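Local coordinates for probable n-acetylneuraminic acid outer membrane channel protein NANC (Escherichia coli, PDB 2WJQ) that forms a monomeric, weakly anion-selective outer membrane channel through which N-acetylneuraminic acid, a sialic acid, enters the bacterium, at residues R19-E24 / S33-T38. Sequence-based numbering, arbitrary orientation.
Sequences RLKVSE and SMESNT. With LDA (lauryl dimethylamine-N-oxide), chain L.
E35 turns CG between its backbone N and carbonyl carbon (chi1 66°) and then runs straight out, while R19 and K21 across the hairpin carry CG anti to N; that brings the carboxylate against both basic chains. The methylenes of R19 and K21 do the touching: R19 CD lies 3.5 Å from E35 OE2, K21 CD 3.7 Å from E35 OE1, and R19 CG 3.2 Å from OD1 of N37, whose amide runs alongside. Neither charge reaches a salt bridge: R19 NH1 is 4.1 Å from E35 OE1, which lies well out of the guanidinium plane, and K21 NZ is 4.4 Å from the same E35 OE1. Instead, one water links R19 NH1 to E35 OE2, and another donates to E35 OE1 while taking a weak bond from K21 NZ. N37 ND2 donates to the anti lone pair of E35 OE2 at 2.8 Å, the oxygen lying close to the N37 amide plane. With alanine in place of E35, both water bridges and the charge they share would probably be lost, leaving the N37 amide its bond to D54. Farther along, S23 OG and S33 OG share a hydrogen bond of 2.9 Å. Paired backbone bonds join L20 to S36 and V22 to M34, whose side chains face lipid, a detergent tail running past; the polar face probably lines the channel. In this antiparallel transmembrane hairpin of the porin barrel, strand 15-25 is flanked by strand 2-10, and strand 30-41 by strand 54-64.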
ATOM      1  N   ARG A  19       6.266   9.448  -4.684  1.00 20.11           N
ATOM      2  CA  ARG A  19       6.345   9.140  -3.277  1.00 19.95           C
ATOM      3  C   ARG A  19       7.780   9.307  -2.741  1.00 20.15           C
ATOM      4  O   ARG A  19       8.740   8.894  -3.389  1.00 18.54           O
ATOM      5  CB  ARG A  19       5.868   7.709  -3.035  1.00 20.23           C
ATOM      6  CG  ARG A  19       5.696   7.361  -1.548  1.00 20.27           C
ATOM      7  CD  ARG A  19       5.207   5.948  -1.357  1.00 21.62           C
ATOM      8  NE  ARG A  19       6.262   5.005  -1.751  1.00 22.77           N
ATOM      9  CZ  ARG A  19       6.208   3.687  -1.601  1.00 24.93           C
ATOM     10  NH1 ARG A  19       5.147   3.105  -1.056  1.00 25.54           N
ATOM     11  NH2 ARG A  19       7.242   2.946  -2.001  1.00 24.82           N
ATOM     12  N   LEU A  20       7.902   9.909  -1.560  1.00 20.48           N
ATOM     13  CA  LEU A  20       9.144   9.911  -0.787  1.00 21.40           C
ATOM     14  C   LEU A  20       8.809   9.239   0.537  1.00 21.08           C
ATOM     15  O   LEU A  20       7.907   9.700   1.242  1.00 20.26           O
ATOM     16  CB  LEU A  20       9.586  11.337  -0.489  1.00 22.72           C
ATOM     17  CG  LEU A  20      10.012  12.225  -1.642  1.00 27.35           C
ATOM     18  CD1 LEU A  20       8.875  12.483  -2.614  1.00 32.36           C
ATOM     19  CD2 LEU A  20      10.528  13.572  -1.051  1.00 31.42           C
ATOM     20  N   LYS A  21       9.526   8.175   0.880  1.00 19.73           N
ATOM     21  CA  LYS A  21       9.226   7.362   2.050  1.00 19.42           C
ATOM     22  C   LYS A  21      10.503   7.081   2.826  1.00 19.47           C
ATOM     23  O   LYS A  21      11.520   6.658   2.225  1.00 20.16           O
ATOM     24  CB  LYS A  21       8.601   6.057   1.589  1.00 18.97           C
ATOM     25  CG  LYS A  21       8.295   5.028   2.660  1.00 21.53           C
ATOM     26  CD  LYS A  21       7.661   3.781   2.008  1.00 24.66           C
ATOM     27  CE  LYS A  21       7.129   2.801   3.037  1.00 28.31           C
ATOM     28  NZ  LYS A  21       6.699   1.532   2.389  1.00 31.38           N
ATOM     29  N   VAL A  22      10.468   7.281   4.145  1.00 18.65           N
ATOM     30  CA  VAL A  22      11.596   6.908   4.996  1.00 18.82           C
ATOM     31  C   VAL A  22      11.100   5.902   6.025  1.00 19.58           C
ATOM     32  O   VAL A  22      10.038   6.118   6.660  1.00 18.73           O
ATOM     33  CB  VAL A  22      12.257   8.161   5.666  1.00 18.96           C
ATOM     34  CG1 VAL A  22      11.269   8.902   6.546  1.00 19.96           C
ATOM     35  CG2 VAL A  22      13.511   7.770   6.461  1.00 19.64           C
ATOM     36  N   SER A  23      11.870   4.821   6.191  1.00 19.11           N
ATOM     37  CA  SER A  23      11.525   3.692   7.040  1.00 19.50           C
ATOM     38  C   SER A  23      12.734   3.231   7.849  1.00 18.78           C
ATOM     39  O   SER A  23      13.866   3.232   7.333  1.00 18.77           O
ATOM     40  CB  SER A  23      11.120   2.474   6.195  1.00 19.31           C
ATOM     41  OG  SER A  23      10.027   2.766   5.346  1.00 26.60           O
ATOM     42  N   GLU A  24      12.474   2.747   9.062  1.00 16.79           N
ATOM     43  CA  GLU A  24      13.508   2.108   9.867  1.00 16.32           C
ATOM     44  C   GLU A  24      12.910   0.980  10.682  1.00 15.97           C
ATOM     45  O   GLU A  24      11.731   1.053  11.097  1.00 14.57           O
ATOM     46  CB  GLU A  24      14.180   3.131  10.795  1.00 15.94           C
ATOM     47  CG  GLU A  24      15.351   2.589  11.648  1.00 17.84           C
ATOM     48  CD  GLU A  24      16.487   2.009  10.835  1.00 19.40           C
ATOM     49  OE1 GLU A  24      17.608   2.543  10.905  1.00 23.59           O
ATOM     50  OE2 GLU A  24      16.278   1.004  10.125  1.00 22.97           O
ATOM     51  N   SER A  33       7.526   4.074   9.566  1.00 12.52           N
ATOM     52  CA  SER A  33       7.685   4.666   8.270  1.00 13.09           C
ATOM     53  C   SER A  33       6.894   5.967   8.197  1.00 13.11           C
ATOM     54  O   SER A  33       5.860   6.129   8.858  1.00 12.60           O
ATOM     55  CB  SER A  33       7.160   3.694   7.196  1.00 13.98           C
ATOM     56  OG  SER A  33       7.540   4.130   5.915  1.00 16.25           O
ATOM     57  N   MET A  34       7.374   6.882   7.383  1.00 13.76           N
ATOM     58  CA  MET A  34       6.638   8.104   7.085  1.00 14.93           C
ATOM     59  C   MET A  34       6.801   8.379   5.615  1.00 14.25           C
ATOM     60  O   MET A  34       7.871   8.137   5.051  1.00 12.56           O
ATOM     61  CB  MET A  34       7.208   9.250   7.891  1.00 15.68           C
ATOM     62  CG  MET A  34       6.386  10.509   7.900  1.00 21.25           C
ATOM     63  SD  MET A  34       7.005  11.695   9.184  1.00 32.17           S
ATOM     64  CE  MET A  34       6.458  10.916  10.673  1.00 33.03           C
ATOM     65  N   GLU A  35       5.746   8.873   4.981  1.00 13.97           N
ATOM     66  CA  GLU A  35       5.828   9.180   3.569  1.00 14.92           C
ATOM     67  C   GLU A  35       4.933  10.319   3.144  1.00 15.32           C
ATOM     68  O   GLU A  35       3.947  10.647   3.812  1.00 15.59           O
ATOM     69  CB  GLU A  35       5.458   7.955   2.738  1.00 16.04           C
ATOM     70  CG  GLU A  35       4.025   7.545   2.885  1.00 16.95           C
ATOM     71  CD  GLU A  35       3.696   6.289   2.088  1.00 21.33           C
ATOM     72  OE1 GLU A  35       4.319   5.238   2.356  1.00 22.06           O
ATOM     73  OE2 GLU A  35       2.792   6.355   1.211  1.00 20.94           O
ATOM     74  N   SER A  36       5.289  10.894   2.013  1.00 15.46           N
ATOM     75  CA  SER A  36       4.511  11.950   1.378  1.00 16.50           C
ATOM     76  C   SER A  36       4.261  11.487  -0.036  1.00 16.76           C
ATOM     77  O   SER A  36       5.190  11.010  -0.691  1.00 17.01           O
ATOM     78  CB  SER A  36       5.326  13.226   1.366  1.00 16.59           C
ATOM     79  OG  SER A  36       4.662  14.287   0.704  1.00 21.86           O
ATOM     80  N   ASN A  37       3.021  11.622  -0.495  1.00 16.44           N
ATOM     81  CA  ASN A  37       2.607  11.267  -1.840  1.00 16.73           C
ATOM     82  C   ASN A  37       2.041  12.491  -2.526  1.00 17.42           C
ATOM     83  O   ASN A  37       1.310  13.276  -1.899  1.00 16.67           O
ATOM     84  CB  ASN A  37       1.515  10.190  -1.823  1.00 16.85           C
ATOM     85  CG  ASN A  37       2.019   8.862  -1.359  1.00 19.45           C
ATOM     86  OD1 ASN A  37       2.644   8.116  -2.125  1.00 20.48           O
ATOM     87  ND2 ASN A  37       1.722   8.524  -0.118  1.00 21.70           N
ATOM     88  N   THR A  38       2.382  12.669  -3.803  1.00 17.43           N
ATOM     89  CA  THR A  38       1.849  13.772  -4.603  1.00 19.32           C
ATOM     90  C   THR A  38       1.119  13.134  -5.803  1.00 20.15           C
ATOM     91  O   THR A  38       1.440  12.001  -6.240  1.00 19.75           O
ATOM     92  CB  THR A  38       2.968  14.773  -5.014  1.00 20.16           C
ATOM     93  OG1 THR A  38       3.700  15.189  -3.845  1.00 22.26           O
ATOM     94  CG2 THR A  38       2.403  16.044  -5.647  1.00 23.97           C
TER
HETATM   95  N1  LDA L1226       2.985  19.089   1.772  1.00 61.97           N
HETATM   96  O1  LDA L1226       2.721  20.299   1.549  1.00 62.42           O
HETATM   97  CM1 LDA L1226       1.716  18.387   2.027  1.00 62.62           C
HETATM   98  CM2 LDA L1226       3.621  18.542   0.560  1.00 62.46           C
HETATM   99  C1  LDA L1226       3.877  18.952   2.921  1.00 60.96           C
HETATM  100  C2  LDA L1226       4.366  17.508   3.039  1.00 60.19           C
HETATM  101  C3  LDA L1226       4.725  17.135   4.473  1.00 59.31           C
HETATM  102  C4  LDA L1226       6.214  16.864   4.628  1.00 59.35           C
HETATM  103  C5  LDA L1226       6.547  16.421   6.047  1.00 58.68           C
HETATM  104  C6  LDA L1226       7.669  15.392   6.057  1.00 58.54           C
HETATM  105  C7  LDA L1226       7.179  14.011   5.621  1.00 58.29           C
HETATM  106  C8  LDA L1226       8.341  13.025   5.516  1.00 58.11           C
HETATM  107  C9  LDA L1226       8.395  12.334   4.158  1.00 57.64           C
HETATM  108  C10 LDA L1226       9.692  11.544   4.018  1.00 57.19           C
HETATM  109  C11 LDA L1226      10.846  12.412   3.526  1.00 57.86           C
HETATM  110  C12 LDA L1226      12.116  12.191   4.349  1.00 57.97           C
HETATM  111  O   HOH W   1       2.502   4.181  -0.165  1.00 29.55           O
HETATM  112  O   HOH W   2       3.581   2.623   2.204  1.00 34.17           O